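Side-chain contact in NADPH-ferredoxin reductase FprA (Mycobacterium tuberculosis, PDB 1LQT), which uses FAD to pass electrons between NADPH and ferredoxin, and may supply electrons to P450 systems: residues 161-166 against 194-199. Residues are numbered along the deposited sequence; the frame is centred on the assembly and turned at random.
With ODP (4-oxo-nicotinamide-adenine dinucleotide phosphate), chain I.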
loop_
_atom_site.group_PDB
_atom_site.type_symbol
_atom_site.label_atom_id
_atom_site.label_comp_id
_atom_site.label_asym_id
_atom_site.label_seq_id
_atom_site.Cartn_x
_atom_site.Cartn_y
_atom_site.Cartn_z
ATOM N N ASP A 161 -9.406 -2.082 -6.874
ATOM C CA ASP A 161 -9.014 -0.702 -7.123
ATOM C C ASP A 161 -8.497 -0.558 -8.559
ATOM O O ASP A 161 -8.868 0.367 -9.280
ATOM C CB ASP A 161 -7.911 -0.252 -6.172
ATOM C CG ASP A 161 -8.358 0.066 -4.758
ATOM O OD1 ASP A 161 -9.553 0.029 -4.463
ATOM O OD2 ASP A 161 -7.482 0.410 -3.931
ATOM N N VAL A 162 -7.614 -1.465 -8.981
ATOM C CA VAL A 162 -7.053 -1.379 -10.317
ATOM C C VAL A 162 -8.155 -1.427 -11.357
ATOM O O VAL A 162 -8.198 -0.628 -12.290
ATOM C CB VAL A 162 -6.042 -2.490 -10.537
ATOM C CG1 VAL A 162 -5.605 -2.595 -11.967
ATOM C CG2 VAL A 162 -4.818 -2.309 -9.632
ATOM N N ALA A 163 -9.069 -2.373 -11.197
ATOM C CA ALA A 163 -10.131 -2.548 -12.173
ATOM C C ALA A 163 -11.045 -1.315 -12.205
ATOM O O ALA A 163 -11.456 -0.869 -13.263
ATOM C CB ALA A 163 -10.906 -3.783 -11.846
ATOM N N ARG A 164 -11.357 -0.767 -11.035
ATOM C CA ARG A 164 -12.176 0.452 -10.977
ATOM C C ARG A 164 -11.527 1.603 -11.698
ATOM O O ARG A 164 -12.182 2.331 -12.432
ATOM C CB ARG A 164 -12.449 0.913 -9.561
ATOM C CG ARG A 164 -13.410 0.102 -8.775
ATOM C CD ARG A 164 -14.117 0.881 -7.601
ATOM N NE ARG A 164 -13.140 1.704 -6.908
ATOM C CZ ARG A 164 -12.150 1.209 -6.163
ATOM N NH1 ARG A 164 -12.123 -0.060 -5.815
ATOM N NH2 ARG A 164 -11.213 2.050 -5.770
ATOM N N ILE A 165 -10.253 1.824 -11.444
ATOM C CA ILE A 165 -9.609 2.954 -12.091
ATOM C C ILE A 165 -9.548 2.777 -13.595
ATOM O O ILE A 165 -9.739 3.732 -14.348
ATOM C CB ILE A 165 -8.241 3.222 -11.443
ATOM C CG1 ILE A 165 -8.418 3.605 -9.948
ATOM C CG2 ILE A 165 -7.481 4.231 -12.228
ATOM C CD1 ILE A 165 -9.338 4.715 -9.656
ATOM N N LEU A 166 -9.372 1.544 -14.059
ATOM C CA LEU A 166 -9.335 1.289 -15.495
ATOM C C LEU A 166 -10.669 1.487 -16.201
ATOM O O LEU A 166 -10.688 1.762 -17.395
ATOM C CB LEU A 166 -8.827 -0.134 -15.767
ATOM C CG LEU A 166 -7.339 -0.380 -15.475
ATOM C CD1 LEU A 166 -7.070 -1.883 -15.562
ATOM C CD2 LEU A 166 -6.441 0.379 -16.439
ATOM N N VAL A 194 -12.127 -5.499 -18.305
ATOM C CA VAL A 194 -11.103 -5.954 -17.383
ATOM C C VAL A 194 -11.534 -7.318 -16.874
ATOM O O VAL A 194 -12.643 -7.470 -16.401
ATOM C CB VAL A 194 -10.935 -5.003 -16.176
ATOM C CG1 VAL A 194 -9.932 -5.562 -15.190
ATOM C CG2 VAL A 194 -10.492 -3.624 -16.627
ATOM N N VAL A 195 -10.639 -8.275 -16.983
ATOM C CA VAL A 195 -10.879 -9.613 -16.457
ATOM C C VAL A 195 -10.030 -9.778 -15.202
ATOM O O VAL A 195 -8.816 -9.656 -15.240
ATOM C CB VAL A 195 -10.529 -10.718 -17.456
ATOM C CG1 VAL A 195 -10.946 -12.050 -16.900
ATOM C CG2 VAL A 195 -11.226 -10.450 -18.794
ATOM N N ILE A 196 -10.686 -9.977 -14.066
ATOM C CA ILE A 196 -10.052 -10.198 -12.757
ATOM C C ILE A 196 -9.971 -11.696 -12.561
ATOM O O ILE A 196 -10.982 -12.391 -12.534
ATOM C CB ILE A 196 -10.862 -9.556 -11.651
ATOM C CG1 ILE A 196 -10.980 -8.061 -11.881
ATOM C CG2 ILE A 196 -10.224 -9.854 -10.292
ATOM C CD1 ILE A 196 -11.882 -7.362 -10.938
ATOM N N VAL A 197 -8.750 -12.184 -12.404
ATOM C CA VAL A 197 -8.450 -13.614 -12.447
ATOM C C VAL A 197 -7.918 -14.071 -11.085
ATOM O O VAL A 197 -6.815 -13.686 -10.679
ATOM C CB VAL A 197 -7.407 -13.892 -13.545
ATOM C CG1 VAL A 197 -7.142 -15.370 -13.678
ATOM C CG2 VAL A 197 -7.862 -13.322 -14.877
ATOM N N GLY A 198 -8.713 -14.891 -10.399
ATOM C CA GLY A 198 -8.391 -15.438 -9.094
ATOM C C GLY A 198 -7.998 -16.892 -9.205
ATOM O O GLY A 198 -8.700 -17.671 -9.822
ATOM N N ARG A 199 -6.918 -17.278 -8.525
ATOM C CA ARG A 199 -6.417 -18.641 -8.602
ATOM C C ARG A 199 -7.242 -19.630 -7.807
ATOM O O ARG A 199 -7.384 -20.790 -8.232
ATOM C CB ARG A 199 -4.934 -18.715 -8.245
ATOM C CG ARG A 199 -4.579 -18.355 -6.808
ATOM C CD ARG A 199 -3.138 -18.638 -6.515
ATOM N NE ARG A 199 -2.781 -18.160 -5.188
ATOM C CZ ARG A 199 -1.543 -18.176 -4.737
ATOM N NH1 ARG A 199 -0.573 -18.661 -5.489
ATOM N NH2 ARG A 199 -1.283 -17.727 -3.532
HETATM O O1X ODP I . -4.908 -17.642 -3.262
HETATM P P2B ODP I . -4.564 -16.407 -2.486
HETATM O O2X ODP I . -5.557 -16.065 -1.395
HETATM O O3X ODP I . -3.139 -16.411 -1.959
HETATM O O2B ODP I . -4.669 -15.246 -3.601
HETATM C C2B ODP I . -4.067 -13.966 -3.434
HETATM C C3B ODP I . -5.025 -12.840 -3.124
HETATM O O3B ODP I . -6.220 -12.992 -3.876
HETATM C C1B ODP I . -3.491 -13.525 -4.730
HETATM N N9A ODP I . -2.288 -14.184 -5.174
HETATM C C8A ODP I . -1.077 -14.271 -4.534
HETATM N N7A ODP I . -0.176 -14.896 -5.269
HETATM C C5A ODP I . -0.805 -15.236 -6.443
HETATM C C4A ODP I . -2.130 -14.797 -6.376
HETATM N N3A ODP I . -3.050 -14.941 -7.361
HETATM C C2A ODP I . -2.589 -15.581 -8.450
HETATM N N1A ODP I . -1.313 -16.032 -8.608
HETATM C C6A ODP I . -0.404 -15.863 -7.601
HETATM N N6A ODP I . 0.852 -16.264 -7.835
HETATM O O4B ODP I . -3.221 -12.152 -4.514
HETATM C C4B ODP I . -4.262 -11.633 -3.672
HETATM C C5B ODP I . -3.647 -10.780 -2.601
HETATM O O5B ODP I . -4.694 -10.142 -1.908
HETATM P PA ODP I . -4.373 -9.368 -0.550
HETATM O O1A ODP I . -5.643 -8.900 0.002
HETATM O O2A ODP I . -3.488 -10.166 0.323
HETATM O O3 ODP I . -3.457 -8.164 -1.060
HETATM P PN ODP I . -3.799 -6.735 -1.762
HETATM O O1N ODP I . -4.944 -6.858 -2.691
HETATM O O2N ODP I . -2.483 -6.273 -2.249
HETATM O O5D ODP I . -4.297 -5.854 -0.553
HETATM C C5D ODP I . -3.363 -5.546 0.514
HETATM C C4D ODP I . -4.155 -5.132 1.736
HETATM O O4D ODP I . -4.690 -3.820 1.608
HETATM C C1D ODP I . -6.097 -3.860 1.853
HETATM C C2D ODP I . -6.487 -5.254 1.599
HETATM O O2D ODP I . -7.756 -5.605 2.020
HETATM C C3D ODP I . -5.322 -6.067 2.026
HETATM O O3D ODP I . -5.437 -6.307 3.413
HETATM N N1N ODP I . -6.784 -2.789 1.220
HETATM C C2N ODP I . -8.029 -2.404 1.767
HETATM C C3N ODP I . -8.878 -1.691 0.987
HETATM C C7N ODP I . -10.212 -1.369 1.675
HETATM N N7N ODP I . -11.069 -0.695 0.951
HETATM O O7N ODP I . -10.385 -1.783 2.842
HETATM C C4N ODP I . -8.617 -1.338 -0.345
HETATM O O99 ODP I . -9.439 -0.728 -1.095
HETATM C C5N ODP I . -7.325 -1.774 -0.894
HETATM C C6N ODP I . -6.434 -2.517 -0.089
#
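Ala163 CB faces strand 194-197 and meets two side chains there. It lies 3.8 Å from Ile196 CD1 and 3.9 Å from Val194 CG1. Ile196 gets there only with its far end, its chain running out straight to CD1 (chi2 173°). Leu166 crosses Val194 at about a right angle, and its CB and CD1 both rest on Val194 CG2. All four residues are buried and the contact is purely apolar.

Polar groups lie beyond this apolar patch, on both segments. The CB of Arg164 points away from the strand. Arg164 makes an end-on salt bridge to Asp161: NH1 and NH2 each hydrogen-bond Asp161 OD1 at 2.9 Å, NH1 on the anti lone pair and NH2 from above the carboxylate plane. Asp161 also lies beside the 4-oxo group of the modified nicotinamide, its OD1 3.5 Å from ODP O99, and it touches FAD. Past the strand end, the Arg199 guanidinium lies over the adenine, with one face on ODP C5A. Its NE hydrogen-bonds O1X and its NH2 O3X of the 2'-phosphate.

Segments 161-166 and 194-197 run antiparallel (177°). Strand 149-153, helix 157-167 and strand 193-197 form a beta-alpha-beta crossover, consistent with a Rossmann-type NADP-binding fold. Phe128 of helix 125-132 touches Leu166. Strand 193-197 lies between strands 149-153 and 265-270, with Met267 of the latter touching Ala163 and Ile196.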